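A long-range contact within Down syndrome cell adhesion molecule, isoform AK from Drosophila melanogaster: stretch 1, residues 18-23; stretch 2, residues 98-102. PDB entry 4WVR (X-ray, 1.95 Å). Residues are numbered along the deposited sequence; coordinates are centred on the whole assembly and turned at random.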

# COMPACT_ATOMS: atom_id res chain seq x y z
N ASP A 18 -4.86 0.43 15.98
CA ASP A 18 -4.90 -0.68 16.92
C ASP A 18 -3.78 -1.68 16.70
O ASP A 18 -3.31 -1.86 15.57
CB ASP A 18 -6.26 -1.37 16.82
CG ASP A 18 -7.42 -0.42 17.02
OD1 ASP A 18 -7.27 0.55 17.80
OD2 ASP A 18 -8.47 -0.61 16.37
N PRO A 19 -3.34 -2.34 17.79
CA PRO A 19 -2.38 -3.44 17.70
C PRO A 19 -2.87 -4.54 16.76
O PRO A 19 -4.07 -4.79 16.68
CB PRO A 19 -2.28 -3.94 19.14
CG PRO A 19 -2.64 -2.76 19.97
CD PRO A 19 -3.69 -2.03 19.18
N VAL A 20 -1.94 -5.18 16.07
CA VAL A 20 -2.28 -6.20 15.09
C VAL A 20 -2.06 -7.59 15.69
O VAL A 20 -1.12 -7.80 16.45
CB VAL A 20 -1.44 -6.03 13.81
CG1 VAL A 20 -1.80 -7.06 12.77
CG2 VAL A 20 -1.62 -4.62 13.24
N ASN A 21 -2.94 -8.53 15.36
CA ASN A 21 -2.77 -9.90 15.81
C ASN A 21 -1.74 -10.65 14.98
O ASN A 21 -1.51 -10.33 13.81
CB ASN A 21 -4.11 -10.65 15.76
CG ASN A 21 -5.03 -10.27 16.90
OD1 ASN A 21 -6.18 -9.90 16.69
ND2 ASN A 21 -4.52 -10.37 18.13
N THR A 22 -1.11 -11.64 15.60
CA THR A 22 -0.15 -12.49 14.91
C THR A 22 -0.84 -13.23 13.76
O THR A 22 -1.94 -13.76 13.92
CB THR A 22 0.49 -13.51 15.88
OG1 THR A 22 1.25 -12.82 16.87
CG2 THR A 22 1.40 -14.46 15.13
N GLY A 23 -0.19 -13.25 12.60
CA GLY A 23 -0.71 -13.95 11.45
C GLY A 23 -1.42 -13.06 10.45
O GLY A 23 -1.74 -13.49 9.34
N GLU A 98 4.64 3.12 13.75
CA GLU A 98 4.94 2.04 14.68
C GLU A 98 3.95 0.91 14.51
O GLU A 98 2.73 1.11 14.57
CB GLU A 98 4.93 2.53 16.12
CG GLU A 98 5.35 1.46 17.11
CD GLU A 98 5.23 1.90 18.55
OE1 GLU A 98 4.74 3.02 18.80
OE2 GLU A 98 5.64 1.12 19.44
N LEU A 99 4.47 -0.29 14.29
CA LEU A 99 3.65 -1.49 14.25
C LEU A 99 3.58 -2.12 15.63
O LEU A 99 4.61 -2.41 16.24
CB LEU A 99 4.20 -2.50 13.23
CG LEU A 99 3.42 -3.81 13.14
CD1 LEU A 99 1.99 -3.55 12.68
CD2 LEU A 99 4.12 -4.79 12.21
N LYS A 100 2.36 -2.32 16.13
CA LYS A 100 2.17 -2.96 17.42
C LYS A 100 1.50 -4.32 17.25
O LYS A 100 0.56 -4.47 16.47
CB LYS A 100 1.33 -2.07 18.34
CG LYS A 100 2.05 -0.80 18.76
CD LYS A 100 1.21 0.05 19.70
CE LYS A 100 1.97 1.29 20.14
NZ LYS A 100 1.14 2.20 20.98
N VAL A 101 2.01 -5.31 17.97
CA VAL A 101 1.51 -6.68 17.87
C VAL A 101 1.04 -7.18 19.23
O VAL A 101 1.76 -7.07 20.22
CB VAL A 101 2.58 -7.63 17.30
CG1 VAL A 101 1.97 -8.99 17.00
CG2 VAL A 101 3.21 -7.04 16.05
N ASN A 102 -0.17 -7.73 19.27
CA ASN A 102 -0.77 -8.18 20.52
C ASN A 102 -0.15 -9.49 21.01
O ASN A 102 0.81 -9.99 20.43
CB ASN A 102 -2.27 -8.33 20.36

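Two stretches whose touching residues lie at least 79 positions apart in sequence are joined by a single beta bridge, and both of its hydrogen bonds converge on one residue, Val 20, which donates through its amide and accepts through its carbonyl. The first bond, from Val 20 N to Lys 100 O, is short at 2.6 Å and nearly linear, with 176° at the hydrogen; the second, from Asn 102 N to Val 20 O, spans 3.0 Å at 160°. Because the partners on stretch 2 flank Val 101, the bridge is assigned to Val 20 and Val 101, whose CA atoms lie 4.7 Å apart.

The register rises together along both stretches: Pro 19 CA lies 4.6 Å from Lys 100 CA, and Asn 21 CA lies 5.4 Å from Asn 102 CA. The end-to-end directions of the touching parts nevertheless differ by 70°, and the backbone pairing amounts to a single bridge. Each carbonyl acceptor also meets a polarised CA-H group: Pro 19 CA approaches Lys 100 O at 3.3 Å, with 125° at the hydrogen, and Val 101 CA approaches Val 20 O at 3.2 Å, with 146°. Proline has no amide hydrogen to donate, but its CA-H can still contact this oxygen.

Side chains add a modest apolar component to the 321 Å² buried in total. Val 20, in the t rotamer, places CG2 3.8 Å from CD1 of Leu 99, a van der Waals contact between two buried residues. Pro 19 CB lies 4.1 Å from Lys 100 CB, while the extended lysine chain leads its amine away. Thr 22 OG1 lies 3.9 Å from Val 101 CG1, a contact without hydrogen bonding. Asn 21 ND2 comes within 3.8 Å of Asn 102 CB; the Asn 102 side chain is unmodelled beyond CB, so the coordinates give no amide pairing there.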